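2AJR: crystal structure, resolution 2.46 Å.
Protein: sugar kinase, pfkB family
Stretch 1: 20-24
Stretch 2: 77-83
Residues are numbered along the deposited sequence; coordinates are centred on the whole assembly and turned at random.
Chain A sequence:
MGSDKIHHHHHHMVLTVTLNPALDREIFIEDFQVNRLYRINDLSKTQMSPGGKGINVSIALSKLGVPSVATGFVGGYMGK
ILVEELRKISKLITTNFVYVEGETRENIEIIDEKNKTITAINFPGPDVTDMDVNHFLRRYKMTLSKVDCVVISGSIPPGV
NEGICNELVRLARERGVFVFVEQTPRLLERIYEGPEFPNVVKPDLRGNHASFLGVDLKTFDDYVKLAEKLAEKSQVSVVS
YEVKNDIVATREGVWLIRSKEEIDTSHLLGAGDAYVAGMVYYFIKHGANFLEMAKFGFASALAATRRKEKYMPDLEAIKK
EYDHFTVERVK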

# COMPACT_ATOMS: atom_id res chain seq x y z
N ASN A 20 -14.01 11.41 2.87
CA ASN A 20 -12.66 10.87 2.68
C ASN A 20 -12.66 9.34 2.55
O ASN A 20 -12.17 8.63 3.42
CB ASN A 20 -11.78 11.32 3.85
CG ASN A 20 -10.28 11.31 3.51
OD1 ASN A 20 -9.88 11.07 2.37
ND2 ASN A 20 -9.44 11.58 4.52
N PRO A 21 -13.18 8.81 1.43
CA PRO A 21 -13.21 7.37 1.25
C PRO A 21 -11.84 6.75 1.16
O PRO A 21 -10.87 7.46 0.91
CB PRO A 21 -13.88 7.19 -0.12
CG PRO A 21 -14.54 8.48 -0.40
CD PRO A 21 -13.69 9.52 0.25
N ALA A 22 -11.76 5.43 1.32
CA ALA A 22 -10.48 4.75 1.15
C ALA A 22 -10.67 3.37 0.55
O ALA A 22 -11.72 2.77 0.71
CB ALA A 22 -9.75 4.66 2.47
N LEU A 23 -9.67 2.89 -0.17
CA LEU A 23 -9.50 1.47 -0.43
C LEU A 23 -8.70 0.88 0.71
O LEU A 23 -7.60 1.33 1.00
CB LEU A 23 -8.74 1.25 -1.74
CG LEU A 23 -9.59 1.51 -2.97
CD1 LEU A 23 -8.70 1.69 -4.18
CD2 LEU A 23 -10.55 0.36 -3.15
N ASP A 24 -9.25 -0.12 1.38
CA ASP A 24 -8.57 -0.76 2.48
C ASP A 24 -7.84 -1.96 1.93
O ASP A 24 -8.45 -2.85 1.34
CB ASP A 24 -9.58 -1.23 3.54
CG ASP A 24 -10.02 -0.11 4.45
OD1 ASP A 24 -9.14 0.67 4.90
OD2 ASP A 24 -11.25 -0.03 4.73
N TYR A 77 -7.11 6.79 -10.20
CA TYR A 77 -7.14 5.34 -10.37
C TYR A 77 -7.81 4.62 -9.21
O TYR A 77 -8.61 3.69 -9.41
CB TYR A 77 -5.72 4.79 -10.48
CG TYR A 77 -4.95 5.24 -11.70
CD1 TYR A 77 -5.38 4.90 -13.00
CD2 TYR A 77 -3.78 5.97 -11.56
CE1 TYR A 77 -4.65 5.29 -14.11
CE2 TYR A 77 -3.04 6.37 -12.66
CZ TYR A 77 -3.48 6.03 -13.93
OH TYR A 77 -2.72 6.45 -15.00
N MSE A 78 -7.48 5.03 -7.99
CA MSE A 78 -8.04 4.41 -6.81
C MSE A 78 -9.53 4.69 -6.76
O MSE A 78 -10.34 3.83 -6.38
CB MSE A 78 -7.36 4.94 -5.56
CG MSE A 78 -5.85 4.68 -5.49
SE MSE A 78 -5.38 2.78 -5.64
CE MSE A 78 -4.88 2.62 -7.50
N GLY A 79 -9.91 5.89 -7.16
CA GLY A 79 -11.31 6.24 -7.19
C GLY A 79 -12.09 5.29 -8.07
O GLY A 79 -13.15 4.82 -7.67
N LYS A 80 -11.56 4.99 -9.25
CA LYS A 80 -12.26 4.13 -10.20
C LYS A 80 -12.47 2.74 -9.63
O LYS A 80 -13.56 2.17 -9.74
CB LYS A 80 -11.50 4.00 -11.53
CG LYS A 80 -12.04 2.89 -12.44
CD LYS A 80 -11.73 3.12 -13.93
CE LYS A 80 -12.23 1.96 -14.83
NZ LYS A 80 -11.91 0.57 -14.27
N ILE A 81 -11.42 2.19 -9.03
CA ILE A 81 -11.51 0.90 -8.39
C ILE A 81 -12.58 0.94 -7.31
O ILE A 81 -13.41 0.04 -7.23
CB ILE A 81 -10.17 0.48 -7.76
CG1 ILE A 81 -9.10 0.31 -8.84
CG2 ILE A 81 -10.33 -0.83 -6.98
CD1 ILE A 81 -7.69 0.21 -8.23
N LEU A 82 -12.56 1.97 -6.47
CA LEU A 82 -13.51 2.04 -5.35
C LEU A 82 -14.95 1.97 -5.84
O LEU A 82 -15.74 1.17 -5.34
CB LEU A 82 -13.31 3.32 -4.52
CG LEU A 82 -14.03 3.43 -3.18
CD1 LEU A 82 -13.08 3.93 -2.08
CD2 LEU A 82 -15.25 4.31 -3.25
N VAL A 83 -15.29 2.78 -6.84
CA VAL A 83 -16.67 2.91 -7.28
C VAL A 83 -17.12 1.59 -7.89
O VAL A 83 -18.24 1.14 -7.65
CB VAL A 83 -16.87 4.09 -8.28
CG1 VAL A 83 -18.26 4.08 -8.89
CG2 VAL A 83 -16.62 5.42 -7.57

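The packing of a helix against a strand often rests on apolar contacts, with no hydrogen bond between them, and the contact between residues 20-24 and 77-83 of this pfkB-family sugar kinase is a compact example. The first stretch enters as loop and becomes a strand at Ala 22, continuing beyond Asp 24; the second is helical throughout and belongs to a longer helix that extends in both directions. The two axes approach to 8.6 Å, with an angle of 71° between their N-to-C directions. At so steep an angle the elements cannot run alongside each other for long, and the contact is correspondingly local: the nearest pair of CA atoms, Leu 23 CA and Leu 82 CA, lie 6.4 Å apart, and the area buried, both sides summed, is 252 Å².

No hydrogen bond joins the stretches. Within the helix the backbone is satisfied in the usual i to i-4 manner: Leu 82 N donates to Met 78 O at 2.9 Å, and Ile 81 N to Tyr 77 O at 3.2 Å. The same periodicity decides which residues can meet the strand. Met 78 and, three and four positions later, Ile 81 and Leu 82 direct their CA-to-CB bonds toward it, whereas that of Lys 80 points away and Tyr 77 starts sideways. Gly 79 has no side chain, and an ideal CB there would point away as well.

The strand obeys its own alternation. The CA-to-CB bond of Leu 23 points toward the helix and that of Ala 22 away, so that Ala 22 takes part through its backbone: its O atom lies 3.3 Å from Leu 82 CD1, a close approach of a carbonyl to a methyl group rather than a polar bond.

Leu 23 is the centre of the arrangement, with 98 Å² covered by the helix. Its side chain, in the m, t rotamer, sets its two methyls against Met 78, Ile 81 and Leu 82. Leu 23 CD1 rests 3.8 Å from Met 78 CB and 3.5 Å from Met 78 O, the same carbonyl that accepts the bond from Leu 82 N. Leu 23 CD2 reaches Ile 81 CG2 at 4.0 Å and Leu 82 CB at 4.3 Å. One branched residue thus touches three residues on one side of the helix. Met 78, a selenomethionine, meets Leu 23 CD1 with both CB and SE, each 3.8 Å away, although the end of its side chain leads away from the strand.

Leu 82 makes the complementary move from the helix. Its chi1 is t, while chi2, at 134°, lies between the standard wells. In this conformation Leu 82 CD1 comes within 3.9 Å of Pro 21 CB and 4.0 Å of Leu 23 N, besides its approach to Ala 22, so a single methyl adjoins three consecutive residues of the first stretch. The principle is reciprocity: each stretch offers a leucine that reaches several neighbours on the other, and apolar packing joins the two elements without a directional bond between them.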